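Local coordinates for exopolysaccharide biosynthesis protein (Pantoea stewartii subsp. stewartii DC283, PDB 6TGF) that probably hydrolyses the exopolysaccharide of the bacterium's own biofilm, as a trimer built on a parallel beta-helix like that of bacteriophage tailspikes, at residues 239-244 against 255-260; 403-408 against 500-505; 550-553 against 558-561; 574-579 against 583-588. All coordinates share one frame; numbering follows the deposited sequence.

Contact 1 of 4, residues 239-244 against 255-260; sequences FDFGAI and IKAMYQ. With EDO (1,2-ethanediol), chain C.
At the N-terminal end of the parallel beta-helix, helix 252-265 precedes the first strands of the solenoid, and the ring of Phe241 packs against its flank. Phe241 sits in the loop that leads from strand 224-228 to this helix, and its side chain crosses that of Met258 at about a right angle. The ring meets both the helix backbone and the side chains of Ala257 and Met258: Met258 CA stands over one face, 3.5 Å from the centroid of the Phe241 ring and 15° off its normal, a CH-pi contact. On one side of the ring Phe241 CD2 comes within 3.4 Å of Met258 N and 3.7 Å of Ala257 CB; on the other Phe241 CE1 meets Met258 CG at 3.6 Å. Because CG of Met258 lies anti to its backbone N (chi1 -171°) and the chain runs on extended, the sulfur comes to the ring obliquely, a Met-aromatic contact with SD 4.8 Å from the Phe241 centroid. Trp261 and Ala254 of the same helix add to the surroundings of Phe241, while Met258 also touches Gln272 of strand 271-272. At the loop's backbone a 1,2-ethanediol, probably from the crystallisation liquor, makes a weak hydrogen bond from O1 to Phe241 O, 3.4 Å long.

Contact 2 of 4, residues 403-408 against 500-505; sequences QKKGNW and DRWLSA
Trp502 and Lys405 join two surface loops that project from the parallel beta-helix, one following strand 396-399 and the other strand 493-494. Along the second loop, Asp500 comes first; its carbonyl is held by the side-chain amide of Asn456, which also receives the backbone N-H of Trp502. Arg501 turns back on its own loop: NE donates to Leu503 O at 3.0 Å, a bond bent to 140° at the hydrogen but lying within 10° of the guanidinium plane. Trp502 then takes the cross-loop contact. Lys405, at the centre of an inverse gamma turn, starts with CG anti to its backbone N (chi1 -167°) and bends at chi2 and chi3, which carries CD obliquely to the pyrrole part of the indole, 3.5 Å from Trp502 CD1 and 3.6 Å from Trp502 NE1. The lysine chain ends beyond the ring, at the backbone: Lys405 NZ donates to Trp502 O at 3.1 Å, on a lone pair in the carbonyl plane. His410 also meets the Trp502 ring, and Asp409 takes a weak hydrogen bond from NE1. Next in sequence, Leu503 lays CD2 over one face of the Trp502 indole, 3.4 Å above its plane and offset toward the rim.

Contact 3 of 4, residues 550-553 against 558-561; sequences LYSP and SWEI
Trp559 packs between two antiparallel sheets of the beta-rich domain that follows the beta-helix, strand 558-564 belonging to one and strand 543-551 to the other. Its CB starts against a methyl of the facing strand, 3.9 Å from Leu550 CD1, and CG lies 3.8 Å from the same methyl. Further along, the leucine covers one face of the indole: Leu550 CD2 stands 4.0 Å from the centroid of the six-membered ring of Trp559, 17° off its normal, with CE3 as its nearest ring atom. The two side chains slide past each other in opposite directions. At the edge of the pyrrole, NE1 gives its hydrogen to Ser552 OG at 3.1 Å, a bond of 147° tilted 16° out of the ring plane; Ser552 OG lies anti to its own carbonyl carbon. This bond satisfies a buried N-H and helps to fix the rotation of the indole. Tyr528 of a second subunit meets the ring edge-to-face, so Trp559 also takes part in the interface between subunits. On the benzo edge, Trp559 CZ2 reaches the main chain of the other strand, 3.6 Å from Tyr551 O.

Contact 4 of 4, residues 574-579 against 583-588; sequences DSEPLM and DGRNTG
Glu576 and Arg585 form the salt bridge that spans the long loop between strands 558-564 and 589-597: Arg585 NE donates to Glu576 OE2 at 2.7 Å, with an angle of 137° at the hydrogen. The oxygen is met from above the carboxylate plane, and the carboxylate and guanidinium planes stand 88° apart, so the pair grips through a single bond from NE instead of a paired, coplanar one. Arg585 is extended from CG to NE, which lays its CD beside the same oxygen, 3.3 Å from Glu576 OE2. Inward from the charges Leu578 takes over. With CG anti to the backbone N (chi1 -176°), it sends CD1 to the main chain opposite, 3.9 Å from both Gly584 CA and Arg585 O, while CD2 lies against the Asn586 side chain, which crosses that of Leu578 obliquely. Gly584 brings the backbones close here, its CA 6.0 Å from Leu578 CA. Much of the rest of this loop is covered by a third subunit: Asp574 hydrogen-bonds to Tyr619 of that chain, Thr587 O accepts a hydrogen bond from its Ser605, and Leu578 packs on its Leu698. The chemistry is thus divided, with a solvent-facing ion pair whose strength is probably tempered by water at the outer edge, and a leucine buried between its own loop and a neighbouring subunit at the inner one.

The four contacts follow one another along an elongated chain without touching. Contact 1 lies at the start of the beta-helix and contact 2 on loops of its side, their centres 43 Å apart and their nearest atoms about 19 Å apart. Contact 3, 44 Å from contact 2 between centres, belongs to the domain beyond the solenoid, and contact 4, its centre 34 Å from that of contact 3, lies on the loop that leaves strand 558-564. From contact 1 to contact 4 the centres are 93 Å apart. The interior packing of contact 1 involves one chain alone, whereas the other three each touch another subunit, contact 2 only through Ala505. Ethanediol molecules lie near contacts 1 and 2, but neither identifies an active site.

Contact 1 of 4, residues 239-244 against 255-260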
loop_
_atom_site.group_PDB
_atom_site.type_symbol
_atom_site.label_atom_id
_atom_site.label_comp_id
_atom_site.label_asym_id
_atom_site.label_seq_id
_atom_site.Cartn_x
_atom_site.Cartn_y
_atom_site.Cartn_z
ATOM N N PHE B 239 8.996 -16.050 27.592
ATOM C CA PHE B 239 8.763 -17.248 28.443
ATOM C C PHE B 239 10.109 -17.917 28.756
ATOM O O PHE B 239 10.298 -18.365 29.902
ATOM C CB PHE B 239 7.818 -18.254 27.775
ATOM C CG PHE B 239 6.344 -17.921 27.801
ATOM C CD1 PHE B 239 5.824 -16.966 28.664
ATOM C CD2 PHE B 239 5.462 -18.603 26.977
ATOM C CE1 PHE B 239 4.466 -16.684 28.680
ATOM C CE2 PHE B 239 4.104 -18.322 26.995
ATOM C CZ PHE B 239 3.607 -17.364 27.848
ATOM N N ASP B 240 11.013 -17.961 27.771
ATOM C CA ASP B 240 12.363 -18.577 27.889
ATOM C C ASP B 240 13.248 -17.738 28.819
ATOM O O ASP B 240 14.226 -18.302 29.347
ATOM C CB ASP B 240 13.024 -18.743 26.518
ATOM C CG ASP B 240 12.270 -19.684 25.596
ATOM O OD1 ASP B 240 11.984 -20.820 26.024
ATOM O OD2 ASP B 240 11.961 -19.267 24.464
ATOM N N PHE B 241 12.925 -16.452 29.002
ATOM C CA PHE B 241 13.667 -15.498 29.869
ATOM C C PHE B 241 12.912 -15.267 31.187
ATOM O O PHE B 241 13.330 -14.384 31.961
ATOM C CB PHE B 241 13.953 -14.205 29.098
ATOM C CG PHE B 241 15.043 -14.347 28.066
ATOM C CD1 PHE B 241 14.771 -14.875 26.813
ATOM C CD2 PHE B 241 16.349 -13.976 28.356
ATOM C CE1 PHE B 241 15.778 -15.019 25.869
ATOM C CE2 PHE B 241 17.355 -14.121 27.412
ATOM C CZ PHE B 241 17.068 -14.640 26.170
ATOM N N GLY B 242 11.848 -16.041 31.438
ATOM C CA GLY B 242 11.184 -16.158 32.753
ATOM C C GLY B 242 9.936 -15.298 32.884
ATOM O O GLY B 242 9.472 -15.120 34.029
ATOM N N ALA B 243 9.396 -14.784 31.775
ATOM C CA ALA B 243 8.141 -13.994 31.753
ATOM C C ALA B 243 6.955 -14.929 32.020
ATOM O O ALA B 243 7.034 -16.111 31.633
ATOM C CB ALA B 243 7.987 -13.275 30.437
ATOM N N ILE B 244 5.910 -14.415 32.676
ATOM C CA ILE B 244 4.646 -15.153 32.979
ATOM C C ILE B 244 3.476 -14.345 32.409
ATOM O O ILE B 244 3.353 -13.156 32.761
ATOM C CB ILE B 244 4.501 -15.404 34.495
ATOM C CG1 ILE B 244 5.708 -16.157 35.063
ATOM C CG2 ILE B 244 3.196 -16.128 34.804
ATOM C CD1 ILE B 244 5.816 -16.107 36.570
ATOM N N ILE B 255 12.281 -9.002 29.864
ATOM C CA ILE B 255 12.406 -8.078 28.696
ATOM C C ILE B 255 13.834 -7.518 28.655
ATOM O O ILE B 255 14.420 -7.493 27.556
ATOM C CB ILE B 255 11.338 -6.966 28.756
ATOM C CG1 ILE B 255 9.936 -7.531 28.508
ATOM C CG2 ILE B 255 11.666 -5.841 27.783
ATOM C CD1 ILE B 255 8.813 -6.599 28.898
ATOM N N LYS B 256 14.363 -7.090 29.807
ATOM C CA LYS B 256 15.747 -6.562 29.953
ATOM C C LYS B 256 16.763 -7.671 29.645
ATOM O O LYS B 256 17.762 -7.378 28.961
ATOM C CB LYS B 256 15.963 -5.994 31.358
ATOM C CG LYS B 256 15.207 -4.705 31.655
ATOM C CD LYS B 256 15.725 -3.973 32.872
ATOM C CE LYS B 256 14.782 -2.900 33.378
ATOM N NZ LYS B 256 14.138 -3.289 34.655
ATOM N N ALA B 257 16.514 -8.892 30.133
ATOM C CA ALA B 257 17.388 -10.075 29.955
ATOM C C ALA B 257 17.453 -10.459 28.471
ATOM O O ALA B 257 18.579 -10.602 27.944
ATOM C CB ALA B 257 16.889 -11.224 30.796
ATOM N N MET B 258 16.290 -10.621 27.828
ATOM C CA MET B 258 16.172 -11.028 26.402
ATOM C C MET B 258 16.782 -9.941 25.513
ATOM O O MET B 258 17.417 -10.301 24.500
ATOM C CB MET B 258 14.714 -11.261 25.991
ATOM C CG MET B 258 14.581 -11.878 24.610
ATOM S SD MET B 258 12.893 -12.381 24.208
ATOM C CE MET B 258 13.189 -13.379 22.751
ATOM N N TYR B 259 16.598 -8.667 25.876
ATOM C CA TYR B 259 17.164 -7.510 25.137
ATOM C C TYR B 259 18.693 -7.586 25.167
ATOM O O TYR B 259 19.314 -7.603 24.090
ATOM C CB TYR B 259 16.711 -6.168 25.717
ATOM C CG TYR B 259 17.226 -4.993 24.925
ATOM C CD1 TYR B 259 16.889 -4.856 23.590
ATOM C CD2 TYR B 259 18.078 -4.049 25.478
ATOM C CE1 TYR B 259 17.361 -3.803 22.827
ATOM C CE2 TYR B 259 18.557 -2.983 24.730
ATOM C CZ TYR B 259 18.195 -2.860 23.399
ATOM O OH TYR B 259 18.640 -1.825 22.631
ATOM N N GLN B 260 19.269 -7.629 26.371
ATOM C CA GLN B 260 20.740 -7.609 26.586
ATOM C C GLN B 260 21.366 -8.838 25.914
ATOM O O GLN B 260 22.469 -8.695 25.356
ATOM C CB GLN B 260 21.082 -7.555 28.077
ATOM C CG GLN B 260 22.442 -6.928 28.352
ATOM C CD GLN B 260 23.103 -7.487 29.589
ATOM O OE1 GLN B 260 23.255 -8.698 29.741
ATOM N NE2 GLN B 260 23.517 -6.602 30.482
HETATM C C1 EDO C . 12.250 -13.244 35.039
HETATM O O1 EDO C . 13.571 -12.759 34.902
HETATM C C2 EDO C . 12.119 -14.294 36.083
HETATM O O2 EDO C . 11.571 -13.846 37.311
#

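Contact 2 of 4, residues 403-408 against 500-505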
loop_
_atom_site.group_PDB
_atom_site.type_symbol
_atom_site.label_atom_id
_atom_site.label_comp_id
_atom_site.label_asym_id
_atom_site.label_seq_id
_atom_site.Cartn_x
_atom_site.Cartn_y
_atom_site.Cartn_z
ATOM N N GLN B 403 18.181 23.384 17.667
ATOM C CA GLN B 403 17.528 24.666 18.044
ATOM C C GLN B 403 17.551 25.616 16.842
ATOM O O GLN B 403 16.520 26.268 16.590
ATOM C CB GLN B 403 18.217 25.285 19.261
ATOM C CG GLN B 403 17.722 24.724 20.587
ATOM C CD GLN B 403 18.089 23.273 20.780
ATOM O OE1 GLN B 403 19.260 22.901 20.769
ATOM N NE2 GLN B 403 17.082 22.433 20.966
ATOM N N LYS B 404 18.678 25.676 16.126
ATOM C CA LYS B 404 18.871 26.589 14.969
ATOM C C LYS B 404 18.195 25.982 13.735
ATOM O O LYS B 404 17.933 24.762 13.736
ATOM C CB LYS B 404 20.360 26.867 14.743
ATOM C CG LYS B 404 21.034 26.074 13.628
ATOM C CD LYS B 404 22.230 26.783 13.033
ATOM C CE LYS B 404 21.926 28.207 12.611
ATOM N NZ LYS B 404 23.134 28.914 12.129
ATOM N N LYS B 405 17.959 26.809 12.714
ATOM C CA LYS B 405 17.218 26.440 11.481
ATOM C C LYS B 405 18.174 25.772 10.490
ATOM O O LYS B 405 18.414 26.337 9.404
ATOM C CB LYS B 405 16.585 27.680 10.853
ATOM C CG LYS B 405 15.556 27.369 9.780
ATOM C CD LYS B 405 14.155 27.668 10.216
ATOM C CE LYS B 405 13.828 29.138 10.114
ATOM N NZ LYS B 405 12.387 29.374 10.339
ATOM N N GLY B 406 18.693 24.605 10.857
ATOM C CA GLY B 406 19.601 23.803 10.023
ATOM C C GLY B 406 19.796 22.433 10.631
ATOM O O GLY B 406 19.386 22.233 11.792
ATOM N N ASN B 407 20.392 21.518 9.870
ATOM C CA ASN B 407 20.727 20.146 10.326
ATOM C C ASN B 407 19.429 19.429 10.740
ATOM O O ASN B 407 18.674 19.027 9.827
ATOM C CB ASN B 407 21.819 20.203 11.401
ATOM C CG ASN B 407 22.908 19.169 11.201
ATOM O OD1 ASN B 407 22.863 18.381 10.259
ATOM N ND2 ASN B 407 23.900 19.173 12.075
ATOM N N TRP B 408 19.167 19.287 12.046
ATOM C CA TRP B 408 18.031 18.504 12.604
ATOM C C TRP B 408 16.960 19.453 13.148
ATOM O O TRP B 408 16.908 19.650 14.375
ATOM C CB TRP B 408 18.545 17.533 13.672
ATOM C CG TRP B 408 19.763 16.790 13.223
ATOM C CD1 TRP B 408 21.066 17.144 13.430
ATOM C CD2 TRP B 408 19.793 15.588 12.436
ATOM N NE1 TRP B 408 21.904 16.234 12.845
ATOM C CE2 TRP B 408 21.153 15.268 12.228
ATOM C CE3 TRP B 408 18.811 14.748 11.898
ATOM C CZ2 TRP B 408 21.547 14.142 11.505
ATOM C CZ3 TRP B 408 19.202 13.636 11.186
ATOM C CH2 TRP B 408 20.552 13.339 10.994
ATOM N N ASP B 500 4.302 30.715 13.267
ATOM C CA ASP B 500 5.620 30.847 12.589
ATOM C C ASP B 500 5.653 29.961 11.340
ATOM O O ASP B 500 5.376 28.751 11.466
ATOM C CB ASP B 500 6.772 30.471 13.525
ATOM C CG ASP B 500 6.956 31.414 14.700
ATOM O OD1 ASP B 500 6.240 32.437 14.757
ATOM O OD2 ASP B 500 7.818 31.117 15.551
ATOM N N ARG B 501 5.985 30.551 10.188
ATOM C CA ARG B 501 6.245 29.831 8.914
ATOM C C ARG B 501 7.691 29.323 8.938
ATOM O O ARG B 501 8.606 30.161 9.043
ATOM C CB ARG B 501 6.010 30.756 7.716
ATOM C CG ARG B 501 5.994 30.045 6.369
ATOM C CD ARG B 501 5.934 31.031 5.219
ATOM N NE ARG B 501 7.096 31.912 5.216
ATOM C CZ ARG B 501 7.073 33.229 5.020
ATOM N NH1 ARG B 501 5.933 33.869 4.816
ATOM N NH2 ARG B 501 8.205 33.911 5.042
ATOM N N TRP B 502 7.881 28.004 8.846
ATOM C CA TRP B 502 9.210 27.342 8.926
ATOM C C TRP B 502 10.008 27.623 7.647
ATOM O O TRP B 502 11.136 28.140 7.762
ATOM C CB TRP B 502 9.060 25.838 9.183
ATOM C CG TRP B 502 10.362 25.101 9.129
ATOM C CD1 TRP B 502 11.520 25.444 9.762
ATOM C CD2 TRP B 502 10.647 23.897 8.395
ATOM N NE1 TRP B 502 12.506 24.540 9.474
ATOM C CE2 TRP B 502 12.000 23.579 8.640
ATOM C CE3 TRP B 502 9.896 23.058 7.563
ATOM C CZ2 TRP B 502 12.613 22.460 8.078
ATOM C CZ3 TRP B 502 10.503 21.951 7.011
ATOM C CH2 TRP B 502 11.844 21.660 7.264
ATOM N N LEU B 503 9.438 27.293 6.482
ATOM C CA LEU B 503 10.077 27.454 5.146
ATOM C C LEU B 503 9.743 28.837 4.574
ATOM O O LEU B 503 8.982 29.581 5.224
ATOM C CB LEU B 503 9.588 26.336 4.220
ATOM C CG LEU B 503 9.862 24.911 4.703
ATOM C CD1 LEU B 503 9.287 23.892 3.733
ATOM C CD2 LEU B 503 11.352 24.671 4.901
ATOM N N SER B 504 10.301 29.163 3.402
ATOM C CA SER B 504 10.131 30.468 2.709
ATOM C C SER B 504 8.702 30.587 2.168
ATOM O O SER B 504 8.048 29.541 1.976
ATOM C CB SER B 504 11.148 30.650 1.610
ATOM O OG SER B 504 10.770 29.940 0.440
ATOM N N ALA B 505 8.251 31.821 1.926
ATOM C CA ALA B 505 6.923 32.156 1.360
ATOM C C ALA B 505 6.735 31.458 0.006
ATOM O O ALA B 505 5.585 31.115 -0.327
ATOM C CB ALA B 505 6.789 33.654 1.227
#

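Contact 3 of 4, residues 550-553 against 558-561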
loop_
_atom_site.group_PDB
_atom_site.type_symbol
_atom_site.label_atom_id
_atom_site.label_comp_id
_atom_site.label_asym_id
_atom_site.label_seq_id
_atom_site.Cartn_x
_atom_site.Cartn_y
_atom_site.Cartn_z
ATOM N N LEU B 550 -28.891 26.650 -14.287
ATOM C CA LEU B 550 -27.924 27.261 -13.335
ATOM C C LEU B 550 -28.598 27.406 -11.967
ATOM O O LEU B 550 -29.621 28.115 -11.890
ATOM C CB LEU B 550 -27.479 28.628 -13.867
ATOM C CG LEU B 550 -26.799 28.630 -15.235
ATOM C CD1 LEU B 550 -26.598 30.056 -15.725
ATOM C CD2 LEU B 550 -25.470 27.889 -15.194
ATOM N N TYR B 551 -28.048 26.757 -10.934
ATOM C CA TYR B 551 -28.468 26.922 -9.518
ATOM C C TYR B 551 -27.570 27.964 -8.845
ATOM O O TYR B 551 -26.381 27.672 -8.604
ATOM C CB TYR B 551 -28.418 25.598 -8.752
ATOM C CG TYR B 551 -28.967 25.695 -7.352
ATOM C CD1 TYR B 551 -28.160 26.070 -6.291
ATOM C CD2 TYR B 551 -30.303 25.446 -7.089
ATOM C CE1 TYR B 551 -28.660 26.178 -5.004
ATOM C CE2 TYR B 551 -30.819 25.547 -5.807
ATOM C CZ TYR B 551 -29.995 25.917 -4.759
ATOM O OH TYR B 551 -30.501 26.014 -3.496
ATOM N N SER B 552 -28.136 29.138 -8.548
ATOM C CA SER B 552 -27.467 30.273 -7.860
ATOM C C SER B 552 -27.888 30.282 -6.391
ATOM O O SER B 552 -29.017 30.653 -6.079
ATOM C CB SER B 552 -27.793 31.578 -8.543
ATOM O OG SER B 552 -27.914 31.401 -9.946
ATOM N N PRO B 553 -27.018 29.851 -5.446
ATOM C CA PRO B 553 -27.406 29.747 -4.038
ATOM C C PRO B 553 -27.637 31.082 -3.310
ATOM O O PRO B 553 -28.337 31.064 -2.316
ATOM C CB PRO B 553 -26.228 29.002 -3.388
ATOM C CG PRO B 553 -25.050 29.301 -4.290
ATOM C CD PRO B 553 -25.638 29.399 -5.683
ATOM N N SER B 558 -23.386 35.922 -10.019
ATOM C CA SER B 558 -23.171 36.186 -11.467
ATOM C C SER B 558 -22.620 34.933 -12.160
ATOM O O SER B 558 -21.707 34.300 -11.598
ATOM C CB SER B 558 -22.258 37.370 -11.677
ATOM O OG SER B 558 -22.964 38.591 -11.520
ATOM N N TRP B 559 -23.176 34.601 -13.330
ATOM C CA TRP B 559 -22.676 33.566 -14.275
ATOM C C TRP B 559 -22.313 34.240 -15.603
ATOM O O TRP B 559 -23.058 35.148 -16.023
ATOM C CB TRP B 559 -23.723 32.468 -14.505
ATOM C CG TRP B 559 -24.118 31.698 -13.284
ATOM C CD1 TRP B 559 -25.096 32.019 -12.389
ATOM C CD2 TRP B 559 -23.566 30.446 -12.839
ATOM N NE1 TRP B 559 -25.181 31.065 -11.411
ATOM C CE2 TRP B 559 -24.254 30.088 -11.659
ATOM C CE3 TRP B 559 -22.557 29.600 -13.311
ATOM C CZ2 TRP B 559 -23.962 28.923 -10.952
ATOM C CZ3 TRP B 559 -22.267 28.450 -12.611
ATOM C CH2 TRP B 559 -22.963 28.117 -11.448
ATOM N N GLU B 560 -21.219 33.805 -16.234
ATOM C CA GLU B 560 -20.872 34.147 -17.639
ATOM C C GLU B 560 -20.615 32.847 -18.407
ATOM O O GLU B 560 -19.573 32.214 -18.157
ATOM C CB GLU B 560 -19.659 35.077 -17.705
ATOM C CG GLU B 560 -19.307 35.510 -19.118
ATOM C CD GLU B 560 -18.091 36.414 -19.221
ATOM O OE1 GLU B 560 -18.275 37.633 -19.393
ATOM O OE2 GLU B 560 -16.961 35.895 -19.134
ATOM N N ILE B 561 -21.543 32.468 -19.291
ATOM C CA ILE B 561 -21.416 31.296 -20.208
ATOM C C ILE B 561 -20.783 31.779 -21.516
ATOM O O ILE B 561 -21.473 32.487 -22.281
ATOM C CB ILE B 561 -22.781 30.623 -20.450
ATOM C CG1 ILE B 561 -23.369 30.049 -19.159
ATOM C CG2 ILE B 561 -22.675 29.562 -21.538
ATOM C CD1 ILE B 561 -24.855 29.786 -19.230
#

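Contact 4 of 4, residues 574-579 against 583-588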
loop_
_atom_site.group_PDB
_atom_site.type_symbol
_atom_site.label_atom_id
_atom_site.label_comp_id
_atom_site.label_asym_id
_atom_site.label_seq_id
_atom_site.Cartn_x
_atom_site.Cartn_y
_atom_site.Cartn_z
ATOM N N ASP B 574 -9.580 34.923 -45.943
ATOM C CA ASP B 574 -8.354 35.729 -46.198
ATOM C C ASP B 574 -8.398 36.316 -47.615
ATOM O O ASP B 574 -7.401 36.950 -48.010
ATOM C CB ASP B 574 -7.088 34.887 -46.008
ATOM C CG ASP B 574 -7.048 34.114 -44.701
ATOM O OD1 ASP B 574 -7.613 34.612 -43.708
ATOM O OD2 ASP B 574 -6.450 33.020 -44.687
ATOM N N SER B 575 -9.499 36.117 -48.348
ATOM C CA SER B 575 -9.705 36.642 -49.723
ATOM C C SER B 575 -10.045 38.136 -49.653
ATOM O O SER B 575 -9.201 38.951 -50.066
ATOM C CB SER B 575 -10.765 35.859 -50.460
ATOM O OG SER B 575 -12.032 36.007 -49.838
ATOM N N GLU B 576 -11.219 38.477 -49.112
ATOM C CA GLU B 576 -11.731 39.873 -49.029
ATOM C C GLU B 576 -11.185 40.540 -47.769
ATOM O O GLU B 576 -10.966 39.871 -46.761
ATOM C CB GLU B 576 -13.259 39.912 -48.959
ATOM C CG GLU B 576 -13.959 39.054 -49.995
ATOM C CD GLU B 576 -15.336 38.571 -49.575
ATOM O OE1 GLU B 576 -15.995 39.278 -48.786
ATOM O OE2 GLU B 576 -15.740 37.485 -50.028
ATOM N N PRO B 577 -10.949 41.872 -47.778
ATOM C CA PRO B 577 -10.810 42.627 -46.535
ATOM C C PRO B 577 -12.164 42.653 -45.811
ATOM O O PRO B 577 -13.165 42.834 -46.482
ATOM C CB PRO B 577 -10.383 44.040 -46.965
ATOM C CG PRO B 577 -10.013 43.917 -48.435
ATOM C CD PRO B 577 -10.771 42.718 -48.967
ATOM N N LEU B 578 -12.169 42.454 -44.489
ATOM C CA LEU B 578 -13.404 42.498 -43.659
ATOM C C LEU B 578 -13.987 43.913 -43.729
ATOM O O LEU B 578 -13.254 44.868 -43.410
ATOM C CB LEU B 578 -13.083 42.104 -42.214
ATOM C CG LEU B 578 -14.288 42.028 -41.276
ATOM C CD1 LEU B 578 -15.109 40.777 -41.544
ATOM C CD2 LEU B 578 -13.851 42.077 -39.820
ATOM N N MET B 579 -15.250 44.030 -44.151
ATOM C CA MET B 579 -15.990 45.316 -44.267
ATOM C C MET B 579 -17.194 45.291 -43.316
ATOM O O MET B 579 -17.369 46.270 -42.560
ATOM C CB MET B 579 -16.473 45.546 -45.704
ATOM C CG MET B 579 -15.382 45.387 -46.754
ATOM S SD MET B 579 -14.001 46.542 -46.545
ATOM C CE MET B 579 -14.744 48.058 -47.146
ATOM N N ASP B 583 -21.452 40.137 -40.097
ATOM C CA ASP B 583 -21.848 39.049 -41.037
ATOM C C ASP B 583 -20.733 38.750 -42.050
ATOM O O ASP B 583 -20.936 37.840 -42.879
ATOM C CB ASP B 583 -23.140 39.408 -41.777
ATOM C CG ASP B 583 -24.325 39.668 -40.865
ATOM O OD1 ASP B 583 -24.567 38.837 -39.968
ATOM O OD2 ASP B 583 -25.000 40.700 -41.059
ATOM N N GLY B 584 -19.605 39.468 -41.991
ATOM C CA GLY B 584 -18.491 39.330 -42.951
ATOM C C GLY B 584 -17.760 38.005 -42.803
ATOM O O GLY B 584 -17.927 37.349 -41.755
ATOM N N ARG B 585 -16.975 37.628 -43.817
ATOM C CA ARG B 585 -16.122 36.409 -43.815
ATOM C C ARG B 585 -14.983 36.611 -42.811
ATOM O O ARG B 585 -14.052 37.379 -43.122
ATOM C CB ARG B 585 -15.557 36.129 -45.211
ATOM C CG ARG B 585 -16.607 35.854 -46.277
ATOM C CD ARG B 585 -15.968 35.278 -47.525
ATOM N NE ARG B 585 -16.829 35.382 -48.697
ATOM C CZ ARG B 585 -17.528 34.387 -49.244
ATOM N NH1 ARG B 585 -17.491 33.165 -48.738
ATOM N NH2 ARG B 585 -18.269 34.623 -50.313
ATOM N N ASN B 586 -15.063 35.949 -41.653
ATOM C CA ASN B 586 -14.107 36.115 -40.526
ATOM C C ASN B 586 -13.698 34.738 -39.991
ATOM O O ASN B 586 -14.514 33.798 -40.089
ATOM C CB ASN B 586 -14.713 36.984 -39.418
ATOM C CG ASN B 586 -13.696 37.850 -38.703
ATOM O OD1 ASN B 586 -12.504 37.546 -38.694
ATOM N ND2 ASN B 586 -14.160 38.933 -38.100
ATOM N N THR B 587 -12.474 34.633 -39.466
ATOM C CA THR B 587 -11.991 33.489 -38.647
ATOM C C THR B 587 -11.989 33.917 -37.175
ATOM O O THR B 587 -11.631 35.084 -36.900
ATOM C CB THR B 587 -10.612 32.998 -39.106
ATOM O OG1 THR B 587 -10.689 32.691 -40.498
ATOM C CG2 THR B 587 -10.142 31.777 -38.345
ATOM N N GLY B 588 -12.378 33.007 -36.278
ATOM C CA GLY B 588 -12.566 33.281 -34.841
ATOM C C GLY B 588 -13.976 33.762 -34.549
ATOM O O GLY B 588 -14.714 34.058 -35.513
#